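Local coordinates for protein probable AP endonuclease (African swine fever virus, PDB 6KI3) that cleaves damaged DNA on the 5' side of apurinic or apyrimidinic sites with a three-zinc centre and also removes mismatched 3' ends as an exonuclease, at residues 181-186 with 220-225; 145-150 with 185-190; 86-91 with 100-105. One frame throughout, in Å; residues are numbered along the deposited sequence.

Interaction 1 (181-186 with 220-225); sequences LCIDTA and IMFHLN. With ZN (zinc ion), chain J.
Strands 181-184 and 220-223 run in the same direction, their short axes 24° apart, and are joined by a parallel backbone ladder. Met221 N donates to Leu181 O, Ile183 N to Met221 O and His223 N to Ile183 O, each nearly straight; Thr185 N, already in the next helix, continues the series onto His223 O. Side chains alternate between two faces. On one, Ile183 lies alongside Phe222, its CD1 3.6 Å from Phe222 CE2, against helices 198-209 and 258-269. The other carries the metal ligands.

Following His223 outward, CB lies against the Asp184 carboxylate, 3.4 Å from Asp184 OD2. With CG anti to the carbonyl carbon (chi1 -71°), the ring stands so that ND1 binds zinc at 2.3 Å, while Asp184 OD2 holds the same ion at 2.1 Å. Carboxylate and ring planes are 87° apart. Cys182 SG sits over the centre of one ring face, nearest CE1 and NE2 and 3.4 Å from the His223 centroid, and NE2 is hydrogen-bonded to Gln48. Asp184 OD1 accepts from Asn225 ND2 at 3.2 Å and, weakly, from Ala186 N as an N-cap; the same ND2 also donates to Glu276, which with Glu147 also binds this zinc. Thr185 OG1 donates to Asn225 O at 2.7 Å. Zinc ligands at the C-terminal ends of adjacent parallel strands mark the metal site of a TIM-barrel endonuclease IV-type enzyme.

Interaction 2 (145-150 with 185-190); sequences YLETPH and TAHIWS. With ZN (zinc ion), chain J; ZN (zinc ion), chain K; ZN (zinc ion), chain I; nucleotides of chain C.
Two torsion settings bring the metal ligands together: Glu147 is fully extended, CG anti to the backbone N (chi1 -177°), and His187 has CG anti to the carbonyl carbon (chi1 -67°). They belong to a TIM barrel, in which the C-terminal end of strand 143-147 and the loop after it face helix 185-190, which follows the neighbouring strand 179-184. The straight Glu147 chain delivers its carboxylate as a bridge, OE1 at 2.1 Å from one zinc and OE2 on a second, which His83 and His120 also bind. His187 NE2 takes the third zinc at 2.1 Å, together with Asp236 and His238. The 5'-phosphate of the abasic-site analogue 3DR1 of chain C is bound by all three ions, so these two side chains grip it through metal.

The rotation of the His187 ring is fixed from its other nitrogen. ND1 donates to Thr148 O at 2.8 Å, with that oxygen in the ring plane and the donor nearly along the C=O axis. This bond places the proton on ND1 and leaves NE2 for zinc; it may also make NE2 a better ligand. On the next helix residue, Ile188 CG2 packs on Thr148 CB, whose hydroxyl is hydrogen-bonded to Asp184 N. His150 also packs on His187, edge-to-face with planes at 67°: its CD2 points at the ring centre and lies 4.0 Å from His187 NE2.

Interaction 3 (86-91 with 100-105); sequences YLDVPW and HFIQQE. With nucleotides of chain D; nucleotides of chain B; nucleotides of chain C.
Asp88 and Glu105 meet end on, their carboxylate planes 55° apart, and Asp88 OD2 comes to 2.8 Å from Glu105 OE1. Both oxygens are acceptors and both groups are buried, so the pair sets like charges together; burying two acids this close would probably raise the pKa of one of them. Asp88 OD2 also accepts a weak hydrogen bond from Thr85 N.

The Ile102 side chain runs antiparallel to that of Asp88. Its CG1 lies beside the carboxylate, 3.5 Å from Asp88 OD1, while its terminal CD1 continues to the Pro90 ring, 3.6 Å from Pro90 CG; proline and isoleucine cross at about a right angle. Phe101 comes in differently: CG is anti to its backbone N (chi1 -172°), and the ring turns an edge to the aspartate, with CD2 3.6 Å from Asp88 OD1. One carboxylate is thus bordered by an aliphatic chain, an aromatic edge and a second acid.

Asp88 is the centre of an inverse gamma turn, closed by a weak bond from Val89 N to Leu87 O. The turn sends Asp88 toward the helix, whereas residues flanking it meet the DNA. Tyr86 lays one ring face against the base of DC9 of chain B, offset toward the rim, and Leu87 CD2 touches DG10 of chain D, 3.4 Å from its C8.

Within the barrel, the DNA-contacting loop follows strand 79-83 and folds back on helix 96-112, the helix that succeeds it; strand 116-120 completes the packing, with Leu119 touching Asp88 and Ile102, and Leu117 touching Ile102 and Glu105.

Interactions 1 and 2 touch and share Thr185 and Ala186, their centres 7 Å apart. Cys182 N lies 2.8 Å from Leu146 O, a probable hydrogen bond between the adjacent strands 179-184 and 143-147. Their acids converge on one zinc: Asp184 OD2 and Glu147 OE1 are 2.8 Å apart, a like-charge approach that the shared zinc probably offsets. Interaction 3 is centred about 20 Å from the centre of interaction 1 and about 19 Å from that of interaction 2; its nearest atoms are about 9 Å and 5 Å away, without touching. Bound DNA meets both regions: Tyr86 and Leu87 contact DC9 of chain B and DG10 of chain D, while 3DR1 of chain C binds the zincs.

Interaction 1 (181-186 with 220-225)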
loop_
_atom_site.group_PDB
_atom_site.type_symbol
_atom_site.label_atom_id
_atom_site.label_comp_id
_atom_site.label_asym_id
_atom_site.label_seq_id
_atom_site.Cartn_x
_atom_site.Cartn_y
_atom_site.Cartn_z
ATOM N N LEU A 181 -3.853 -3.086 -8.314
ATOM C CA LEU A 181 -4.137 -3.910 -7.146
ATOM C C LEU A 181 -3.073 -3.666 -6.087
ATOM O O LEU A 181 -1.877 -3.651 -6.396
ATOM C CB LEU A 181 -4.180 -5.395 -7.519
ATOM C CG LEU A 181 -4.163 -6.395 -6.361
ATOM C CD1 LEU A 181 -5.442 -6.302 -5.545
ATOM C CD2 LEU A 181 -3.949 -7.812 -6.873
ATOM N N CYS A 182 -3.511 -3.471 -4.848
ATOM C CA CYS A 182 -2.621 -3.365 -3.700
ATOM C C CYS A 182 -2.881 -4.552 -2.783
ATOM O O CYS A 182 -3.990 -4.707 -2.262
ATOM C CB CYS A 182 -2.828 -2.049 -2.952
ATOM S SG CYS A 182 -1.725 -1.835 -1.536
ATOM N N ILE A 183 -1.865 -5.385 -2.594
ATOM C CA ILE A 183 -1.977 -6.592 -1.785
ATOM C C ILE A 183 -1.384 -6.290 -0.416
ATOM O O ILE A 183 -0.163 -6.163 -0.269
ATOM C CB ILE A 183 -1.275 -7.783 -2.450
ATOM C CG1 ILE A 183 -1.935 -8.105 -3.791
ATOM C CG2 ILE A 183 -1.304 -9.000 -1.537
ATOM C CD1 ILE A 183 -1.221 -9.183 -4.571
ATOM N N ASP A 184 -2.248 -6.166 0.589
ATOM C CA ASP A 184 -1.827 -5.984 1.973
ATOM C C ASP A 184 -1.818 -7.359 2.634
ATOM O O ASP A 184 -2.875 -7.966 2.835
ATOM C CB ASP A 184 -2.752 -5.013 2.705
ATOM C CG ASP A 184 -2.161 -4.514 4.011
ATOM O OD1 ASP A 184 -1.628 -5.335 4.785
ATOM O OD2 ASP A 184 -2.224 -3.291 4.261
ATOM N N THR A 185 -0.620 -7.846 2.967
ATOM C CA THR A 185 -0.483 -9.207 3.479
ATOM C C THR A 185 -1.194 -9.378 4.817
ATOM O O THR A 185 -1.776 -10.435 5.087
ATOM C CB THR A 185 0.996 -9.575 3.609
ATOM O OG1 THR A 185 1.656 -8.622 4.454
ATOM C CG2 THR A 185 1.664 -9.583 2.242
ATOM N N ALA A 186 -1.157 -8.352 5.670
ATOM C CA ALA A 186 -1.863 -8.422 6.944
ATOM C C ALA A 186 -3.372 -8.505 6.766
ATOM O O ALA A 186 -4.062 -9.015 7.656
ATOM C CB ALA A 186 -1.512 -7.211 7.811
ATOM N N ILE A 220 0.576 -3.897 -9.864
ATOM C CA ILE A 220 0.463 -4.552 -8.566
ATOM C C ILE A 220 1.486 -3.941 -7.619
ATOM O O ILE A 220 2.671 -3.845 -7.957
ATOM C CB ILE A 220 0.667 -6.076 -8.671
ATOM C CG1 ILE A 220 -0.470 -6.718 -9.470
ATOM C CG2 ILE A 220 0.762 -6.698 -7.288
ATOM C CD1 ILE A 220 -0.380 -8.231 -9.561
ATOM N N MET A 221 1.025 -3.522 -6.441
ATOM C CA MET A 221 1.886 -3.039 -5.371
ATOM C C MET A 221 1.574 -3.818 -4.100
ATOM O O MET A 221 0.558 -4.511 -4.005
ATOM C CB MET A 221 1.712 -1.533 -5.135
ATOM C CG MET A 221 0.373 -1.151 -4.533
ATOM S SD MET A 221 0.307 0.587 -4.068
ATOM C CE MET A 221 1.429 0.606 -2.671
ATOM N N PHE A 222 2.455 -3.695 -3.108
ATOM C CA PHE A 222 2.370 -4.515 -1.908
ATOM C C PHE A 222 2.510 -3.679 -0.645
ATOM O O PHE A 222 3.300 -2.730 -0.593
ATOM C CB PHE A 222 3.441 -5.606 -1.907
ATOM C CG PHE A 222 3.132 -6.749 -2.821
ATOM C CD1 PHE A 222 3.529 -6.720 -4.145
ATOM C CD2 PHE A 222 2.438 -7.854 -2.355
ATOM C CE1 PHE A 222 3.243 -7.770 -4.987
ATOM C CE2 PHE A 222 2.148 -8.910 -3.194
ATOM C CZ PHE A 222 2.551 -8.868 -4.513
ATOM N N HIS A 223 1.735 -4.050 0.370
ATOM C CA HIS A 223 1.916 -3.590 1.741
ATOM C C HIS A 223 2.472 -4.765 2.537
ATOM O O HIS A 223 1.746 -5.722 2.825
ATOM C CB HIS A 223 0.602 -3.093 2.341
ATOM C CG HIS A 223 0.125 -1.794 1.770
ATOM N ND1 HIS A 223 -1.156 -1.324 1.964
ATOM C CD2 HIS A 223 0.758 -0.862 1.020
ATOM C CE1 HIS A 223 -1.293 -0.160 1.355
ATOM N NE2 HIS A 223 -0.147 0.142 0.773
ATOM N N LEU A 224 3.759 -4.701 2.877
ATOM C CA LEU A 224 4.432 -5.788 3.591
ATOM C C LEU A 224 4.212 -5.590 5.085
ATOM O O LEU A 224 4.983 -4.912 5.766
ATOM C CB LEU A 224 5.915 -5.830 3.243
ATOM C CG LEU A 224 6.263 -6.094 1.778
ATOM C CD1 LEU A 224 7.757 -6.343 1.617
ATOM C CD2 LEU A 224 5.456 -7.262 1.234
ATOM N N ASN A 225 3.149 -6.200 5.604
ATOM C CA ASN A 225 2.773 -6.057 7.004
ATOM C C ASN A 225 2.563 -7.428 7.625
ATOM O O ASN A 225 1.814 -8.250 7.088
ATOM C CB ASN A 225 1.494 -5.225 7.159
ATOM C CG ASN A 225 1.615 -3.844 6.551
ATOM O OD1 ASN A 225 2.680 -3.228 6.586
ATOM N ND2 ASN A 225 0.518 -3.348 5.992
HETATM ZN ZN ZN J . -2.486 -1.217 3.884
#

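Interaction 2 (145-150 with 185-190)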
loop_
_atom_site.group_PDB
_atom_site.type_symbol
_atom_site.label_atom_id
_atom_site.label_comp_id
_atom_site.label_asym_id
_atom_site.label_seq_id
_atom_site.Cartn_x
_atom_site.Cartn_y
_atom_site.Cartn_z
ATOM N N TYR A 145 -5.035 2.147 -6.935
ATOM C CA TYR A 145 -4.679 0.833 -6.409
ATOM C C TYR A 145 -5.762 0.388 -5.433
ATOM O O TYR A 145 -5.929 0.986 -4.366
ATOM C CB TYR A 145 -3.312 0.866 -5.729
ATOM C CG TYR A 145 -2.146 0.954 -6.687
ATOM C CD1 TYR A 145 -1.645 -0.185 -7.306
ATOM C CD2 TYR A 145 -1.540 2.171 -6.966
ATOM C CE1 TYR A 145 -0.579 -0.113 -8.180
ATOM C CE2 TYR A 145 -0.470 2.254 -7.839
ATOM C CZ TYR A 145 0.006 1.108 -8.443
ATOM O OH TYR A 145 1.069 1.182 -9.313
ATOM N N LEU A 146 -6.493 -0.662 -5.797
ATOM C CA LEU A 146 -7.521 -1.214 -4.925
ATOM C C LEU A 146 -6.872 -2.164 -3.925
ATOM O O LEU A 146 -6.245 -3.154 -4.317
ATOM C CB LEU A 146 -8.590 -1.933 -5.745
ATOM C CG LEU A 146 -9.303 -1.076 -6.793
ATOM C CD1 LEU A 146 -10.401 -1.869 -7.483
ATOM C CD2 LEU A 146 -9.864 0.190 -6.161
ATOM N N GLU A 147 -7.020 -1.863 -2.637
ATOM C CA GLU A 147 -6.343 -2.613 -1.590
ATOM C C GLU A 147 -7.208 -3.766 -1.100
ATOM O O GLU A 147 -8.428 -3.632 -0.967
ATOM C CB GLU A 147 -5.981 -1.698 -0.419
ATOM C CG GLU A 147 -5.205 -2.395 0.690
ATOM C CD GLU A 147 -4.753 -1.447 1.782
ATOM O OE1 GLU A 147 -4.188 -1.925 2.786
ATOM O OE2 GLU A 147 -4.958 -0.223 1.637
ATOM N N THR A 148 -6.566 -4.898 -0.839
ATOM C CA THR A 148 -7.239 -6.041 -0.240
ATOM C C THR A 148 -7.748 -5.664 1.147
ATOM O O THR A 148 -6.943 -5.280 2.010
ATOM C CB THR A 148 -6.291 -7.235 -0.147
ATOM O OG1 THR A 148 -5.124 -6.861 0.597
ATOM C CG2 THR A 148 -5.870 -7.695 -1.536
ATOM N N PRO A 149 -9.054 -5.738 1.403
ATOM C CA PRO A 149 -9.569 -5.338 2.718
ATOM C C PRO A 149 -9.517 -6.462 3.740
ATOM O O PRO A 149 -8.943 -7.526 3.484
ATOM C CB PRO A 149 -11.012 -4.933 2.410
ATOM C CG PRO A 149 -11.394 -5.839 1.283
ATOM C CD PRO A 149 -10.140 -6.052 0.459
ATOM N N HIS A 150 -10.119 -6.232 4.903
ATOM C CA HIS A 150 -10.182 -7.231 5.960
ATOM C C HIS A 150 -11.577 -7.229 6.563
ATOM O O HIS A 150 -12.080 -6.176 6.968
ATOM C CB HIS A 150 -9.129 -6.959 7.044
ATOM C CG HIS A 150 -9.262 -5.615 7.689
ATOM N ND1 HIS A 150 -10.046 -5.400 8.801
ATOM C CD2 HIS A 150 -8.720 -4.415 7.372
ATOM C CE1 HIS A 150 -9.980 -4.126 9.144
ATOM N NE2 HIS A 150 -9.181 -3.507 8.294
ATOM N N THR A 185 -0.620 -7.846 2.967
ATOM C CA THR A 185 -0.483 -9.207 3.479
ATOM C C THR A 185 -1.194 -9.378 4.817
ATOM O O THR A 185 -1.776 -10.435 5.087
ATOM C CB THR A 185 0.996 -9.575 3.609
ATOM O OG1 THR A 185 1.656 -8.622 4.454
ATOM C CG2 THR A 185 1.664 -9.583 2.242
ATOM N N ALA A 186 -1.157 -8.352 5.670
ATOM C CA ALA A 186 -1.863 -8.422 6.944
ATOM C C ALA A 186 -3.372 -8.505 6.766
ATOM O O ALA A 186 -4.062 -9.015 7.656
ATOM C CB ALA A 186 -1.512 -7.211 7.811
ATOM N N HIS A 187 -3.898 -8.025 5.637
ATOM C CA HIS A 187 -5.342 -8.017 5.433
ATOM C C HIS A 187 -5.843 -9.357 4.912
ATOM O O HIS A 187 -6.850 -9.879 5.401
ATOM C CB HIS A 187 -5.731 -6.889 4.477
ATOM C CG HIS A 187 -5.508 -5.522 5.040
ATOM N ND1 HIS A 187 -5.928 -4.375 4.402
ATOM C CD2 HIS A 187 -4.909 -5.118 6.184
ATOM C CE1 HIS A 187 -5.598 -3.324 5.129
ATOM N NE2 HIS A 187 -4.977 -3.747 6.215
ATOM N N ILE A 188 -5.161 -9.927 3.913
ATOM C CA ILE A 188 -5.566 -11.239 3.416
ATOM C C ILE A 188 -5.383 -12.293 4.497
ATOM O O ILE A 188 -6.121 -13.284 4.542
ATOM C CB ILE A 188 -4.795 -11.603 2.129
ATOM C CG1 ILE A 188 -3.309 -11.823 2.419
ATOM C CG2 ILE A 188 -4.983 -10.524 1.070
ATOM C CD1 ILE A 188 -2.543 -12.398 1.247
ATOM N N TRP A 189 -4.407 -12.096 5.386
ATOM C CA TRP A 189 -4.284 -12.953 6.559
ATOM C C TRP A 189 -5.491 -12.791 7.474
ATOM O O TRP A 189 -6.094 -13.778 7.909
ATOM C CB TRP A 189 -2.991 -12.624 7.305
ATOM C CG TRP A 189 -2.886 -13.237 8.668
ATOM C CD1 TRP A 189 -3.286 -12.683 9.849
ATOM C CD2 TRP A 189 -2.328 -14.516 8.994
ATOM N NE1 TRP A 189 -3.018 -13.539 10.890
ATOM C CE2 TRP A 189 -2.429 -14.671 10.391
ATOM C CE3 TRP A 189 -1.754 -15.544 8.240
ATOM C CZ2 TRP A 189 -1.978 -15.813 11.050
ATOM C CZ3 TRP A 189 -1.309 -16.677 8.896
ATOM C CH2 TRP A 189 -1.423 -16.803 10.286
ATOM N N SER A 190 -5.857 -11.540 7.771
ATOM C CA SER A 190 -7.032 -11.280 8.594
ATOM C C SER A 190 -8.303 -11.812 7.943
ATOM O O SER A 190 -9.250 -12.183 8.643
ATOM C CB SER A 190 -7.156 -9.779 8.863
ATOM O OG SER A 190 -8.377 -9.467 9.511
HETATM ZN ZN ZN J . -2.486 -1.217 3.884
HETATM ZN ZN ZN K . -4.810 0.931 3.437
HETATM ZN ZN ZN I . -4.242 -2.510 7.721
ATOM O "O5'" 3DR C 1 -3.108 0.816 7.006
ATOM P P 3DR C 1 -4.273 -0.112 6.397
ATOM O OP1 3DR C 1 -5.002 0.803 5.444
ATOM O OP2 3DR C 1 -3.512 -1.233 5.735
ATOM O OP3 3DR C 1 -5.091 -0.522 7.598
ATOM C "C2'" 3DR C 1 -0.937 4.636 7.399
ATOM C "C5'" 3DR C 1 -3.353 2.175 7.359
ATOM C "C4'" 3DR C 1 -2.150 2.686 8.141
ATOM O "O4'" 3DR C 1 -0.953 2.265 7.485
ATOM C "C1'" 3DR C 1 -0.099 3.378 7.216
ATOM C "C3'" 3DR C 1 -2.126 4.202 8.231
ATOM O "O3'" 3DR C 1 -1.898 4.585 9.588
#

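Interaction 3 (86-91 with 100-105)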
loop_
_atom_site.group_PDB
_atom_site.type_symbol
_atom_site.label_atom_id
_atom_site.label_comp_id
_atom_site.label_asym_id
_atom_site.label_seq_id
_atom_site.Cartn_x
_atom_site.Cartn_y
_atom_site.Cartn_z
ATOM N N TYR A 86 -10.017 7.558 4.593
ATOM C CA TYR A 86 -10.947 6.489 4.931
ATOM C C TYR A 86 -12.366 6.786 4.465
ATOM O O TYR A 86 -13.210 5.883 4.498
ATOM C CB TYR A 86 -10.924 6.239 6.440
ATOM C CG TYR A 86 -9.558 5.847 6.958
ATOM C CD1 TYR A 86 -8.681 5.117 6.168
ATOM C CD2 TYR A 86 -9.141 6.216 8.231
ATOM C CE1 TYR A 86 -7.431 4.759 6.630
ATOM C CE2 TYR A 86 -7.892 5.861 8.703
ATOM C CZ TYR A 86 -7.041 5.132 7.897
ATOM O OH TYR A 86 -5.793 4.774 8.353
ATOM N N LEU A 87 -12.643 8.012 4.029
ATOM C CA LEU A 87 -13.954 8.392 3.523
ATOM C C LEU A 87 -14.074 8.225 2.014
ATOM O O LEU A 87 -15.124 8.551 1.452
ATOM C CB LEU A 87 -14.269 9.847 3.893
ATOM C CG LEU A 87 -13.768 10.397 5.230
ATOM C CD1 LEU A 87 -14.157 11.860 5.379
ATOM C CD2 LEU A 87 -14.299 9.585 6.394
ATOM N N ASP A 88 -13.028 7.733 1.347
ATOM C CA ASP A 88 -13.025 7.592 -0.109
ATOM C C ASP A 88 -13.699 6.276 -0.500
ATOM O O ASP A 88 -13.078 5.328 -0.984
ATOM C CB ASP A 88 -11.603 7.674 -0.648
ATOM C CG ASP A 88 -10.997 9.054 -0.491
ATOM O OD1 ASP A 88 -11.764 10.035 -0.387
ATOM O OD2 ASP A 88 -9.753 9.159 -0.477
ATOM N N VAL A 89 -15.010 6.235 -0.282
ATOM C CA VAL A 89 -15.820 5.070 -0.626
ATOM C C VAL A 89 -16.697 5.439 -1.818
ATOM O O VAL A 89 -17.807 5.958 -1.632
ATOM C CB VAL A 89 -16.663 4.603 0.571
ATOM C CG1 VAL A 89 -17.249 3.227 0.305
ATOM C CG2 VAL A 89 -15.822 4.599 1.842
ATOM N N PRO A 90 -16.246 5.190 -3.052
ATOM C CA PRO A 90 -17.003 5.667 -4.221
ATOM C C PRO A 90 -18.326 4.953 -4.434
ATOM O O PRO A 90 -19.161 5.454 -5.196
ATOM C CB PRO A 90 -16.044 5.409 -5.396
ATOM C CG PRO A 90 -14.712 5.089 -4.774
ATOM C CD PRO A 90 -15.009 4.497 -3.440
ATOM N N TRP A 91 -18.544 3.806 -3.794
ATOM C CA TRP A 91 -19.769 3.037 -3.959
ATOM C C TRP A 91 -20.749 3.234 -2.810
ATOM O O TRP A 91 -21.736 2.496 -2.719
ATOM C CB TRP A 91 -19.438 1.552 -4.116
ATOM C CG TRP A 91 -18.363 1.084 -3.188
ATOM C CD1 TRP A 91 -18.519 0.645 -1.906
ATOM C CD2 TRP A 91 -16.960 1.012 -3.470
ATOM N NE1 TRP A 91 -17.300 0.302 -1.372
ATOM C CE2 TRP A 91 -16.326 0.519 -2.312
ATOM C CE3 TRP A 91 -16.179 1.316 -4.590
ATOM C CZ2 TRP A 91 -14.949 0.323 -2.242
ATOM C CZ3 TRP A 91 -14.812 1.120 -4.517
ATOM C CH2 TRP A 91 -14.211 0.629 -3.353
ATOM N N HIS A 100 -16.217 13.195 -5.785
ATOM C CA HIS A 100 -15.596 14.453 -6.184
ATOM C C HIS A 100 -14.307 14.702 -5.409
ATOM O O HIS A 100 -13.338 15.238 -5.959
ATOM C CB HIS A 100 -16.570 15.611 -5.987
ATOM C CG HIS A 100 -15.966 16.950 -6.264
ATOM N ND1 HIS A 100 -15.423 17.737 -5.273
ATOM C CD2 HIS A 100 -15.803 17.636 -7.421
ATOM C CE1 HIS A 100 -14.956 18.851 -5.806
ATOM N NE2 HIS A 100 -15.176 18.816 -7.108
ATOM N N PHE A 101 -14.276 14.318 -4.130
ATOM C CA PHE A 101 -13.066 14.499 -3.334
ATOM C C PHE A 101 -11.931 13.620 -3.846
ATOM O O PHE A 101 -10.772 14.052 -3.885
ATOM C CB PHE A 101 -13.355 14.202 -1.863
ATOM C CG PHE A 101 -12.219 14.544 -0.944
ATOM C CD1 PHE A 101 -12.034 15.845 -0.510
ATOM C CD2 PHE A 101 -11.337 13.565 -0.515
ATOM C CE1 PHE A 101 -10.988 16.166 0.333
ATOM C CE2 PHE A 101 -10.291 13.880 0.329
ATOM C CZ PHE A 101 -10.117 15.182 0.755
ATOM N N ILE A 102 -12.244 12.382 -4.240
ATOM C CA ILE A 102 -11.239 11.516 -4.852
ATOM C C ILE A 102 -10.710 12.139 -6.135
ATOM O O ILE A 102 -9.528 11.989 -6.468
ATOM C CB ILE A 102 -11.833 10.115 -5.106
ATOM C CG1 ILE A 102 -12.293 9.486 -3.790
ATOM C CG2 ILE A 102 -10.822 9.212 -5.804
ATOM C CD1 ILE A 102 -12.963 8.146 -3.965
ATOM N N GLN A 103 -11.564 12.861 -6.864
ATOM C CA GLN A 103 -11.123 13.504 -8.096
ATOM C C GLN A 103 -10.079 14.578 -7.827
ATOM O O GLN A 103 -9.166 14.768 -8.640
ATOM C CB GLN A 103 -12.321 14.098 -8.835
ATOM C CG GLN A 103 -12.062 14.356 -10.307
ATOM C CD GLN A 103 -11.750 13.084 -11.070
ATOM O OE1 GLN A 103 -12.297 12.021 -10.778
ATOM N NE2 GLN A 103 -10.863 13.185 -12.054
ATOM N N GLN A 104 -10.197 15.248 -6.691
ATOM C CA GLN A 104 -9.230 16.243 -6.280
ATOM C C GLN A 104 -7.878 15.632 -5.972
ATOM O O GLN A 104 -6.890 16.122 -6.397
ATOM C CB GLN A 104 -9.721 17.018 -5.070
ATOM C CG GLN A 104 -11.122 17.540 -5.200
ATOM C CD GLN A 104 -11.594 18.299 -3.997
ATOM O OE1 GLN A 104 -12.711 18.111 -3.543
ATOM N NE2 GLN A 104 -10.754 19.179 -3.477
ATOM N N GLU A 105 -7.877 14.527 -5.253
ATOM C CA GLU A 105 -6.648 13.828 -4.891
ATOM C C GLU A 105 -5.922 13.312 -6.127
ATOM O O GLU A 105 -4.703 13.472 -6.258
ATOM C CB GLU A 105 -6.964 12.680 -3.932
ATOM C CG GLU A 105 -7.309 13.117 -2.519
ATOM C CD GLU A 105 -7.792 11.967 -1.660
ATOM O OE1 GLU A 105 -8.920 11.484 -1.894
ATOM O OE2 GLU A 105 -7.042 11.537 -0.757
ATOM P P DG D 10 -19.482 9.407 6.466
ATOM O OP1 DG D 10 -20.686 8.722 5.945
ATOM O OP2 DG D 10 -19.289 9.548 7.927
ATOM O "O5'" DG D 10 -18.187 8.689 5.868
ATOM C "C5'" DG D 10 -18.107 8.419 4.475
ATOM C "C4'" DG D 10 -17.770 6.961 4.224
ATOM O "O4'" DG D 10 -16.512 6.635 4.866
ATOM C "C3'" DG D 10 -18.781 5.956 4.759
ATOM O "O3'" DG D 10 -18.813 4.818 3.912
ATOM C "C2'" DG D 10 -18.225 5.617 6.139
ATOM C "C1'" DG D 10 -16.719 5.695 5.906
ATOM N N9 DG D 10 -15.968 6.144 7.076
ATOM C C8 DG D 10 -16.219 7.252 7.847
ATOM N N7 DG D 10 -15.372 7.408 8.825
ATOM C C5 DG D 10 -14.501 6.335 8.696
ATOM C C6 DG D 10 -13.376 5.974 9.474
ATOM O O6 DG D 10 -12.910 6.552 10.466
ATOM N N1 DG D 10 -12.772 4.812 9.000
ATOM C C2 DG D 10 -13.202 4.091 7.910
ATOM N N2 DG D 10 -12.489 2.997 7.604
ATOM N N3 DG D 10 -14.253 4.419 7.172
ATOM C C4 DG D 10 -14.852 5.548 7.621
ATOM P P DC B 9 -4.952 0.640 14.893
ATOM O OP1 DC B 9 -3.891 -0.340 14.871
ATOM O OP2 DC B 9 -4.713 1.931 15.492
ATOM O "O5'" DC B 9 -5.416 0.833 13.402
ATOM C "C5'" DC B 9 -5.633 -0.317 12.612
ATOM C "C4'" DC B 9 -6.206 0.041 11.267
ATOM O "O4'" DC B 9 -7.532 0.553 11.424
ATOM C "C3'" DC B 9 -5.462 1.117 10.498
ATOM O "O3'" DC B 9 -4.511 0.488 9.657
ATOM C "C2'" DC B 9 -6.551 1.729 9.641
ATOM C "C1'" DC B 9 -7.862 1.327 10.306
ATOM N N1 DC B 9 -8.626 2.466 10.778
ATOM C C2 DC B 9 -9.759 2.867 10.079
ATOM O O2 DC B 9 -10.101 2.230 9.084
ATOM N N3 DC B 9 -10.470 3.918 10.524
ATOM C C4 DC B 9 -10.069 4.580 11.607
ATOM N N4 DC B 9 -10.781 5.628 11.991
ATOM C C5 DC B 9 -8.914 4.197 12.337
ATOM C C6 DC B 9 -8.223 3.149 11.888
ATOM P P DC C 2 -3.121 5.044 10.524
ATOM O OP1 DC C 2 -2.690 4.859 11.927
ATOM O OP2 DC C 2 -4.350 4.382 10.030
ATOM O "O5'" DC C 2 -3.268 6.607 10.232
ATOM C "C5'" DC C 2 -2.255 7.506 10.656
ATOM C "C4'" DC C 2 -2.470 8.874 10.040
ATOM O "O4'" DC C 2 -3.706 9.445 10.541
ATOM C "C3'" DC C 2 -1.385 9.898 10.340
ATOM O "O3'" DC C 2 -1.250 10.773 9.228
ATOM C "C2'" DC C 2 -1.939 10.619 11.568
ATOM C "C1'" DC C 2 -3.437 10.618 11.285
ATOM N N1 DC C 2 -4.277 10.587 12.516
ATOM C C2 DC C 2 -5.478 11.305 12.554
ATOM O O2 DC C 2 -5.821 11.961 11.563
ATOM N N3 DC C 2 -6.233 11.260 13.680
ATOM C C4 DC C 2 -5.830 10.539 14.727
ATOM N N4 DC C 2 -6.609 10.526 15.815
ATOM C C5 DC C 2 -4.611 9.799 14.706
ATOM C C6 DC C 2 -3.874 9.851 13.592
#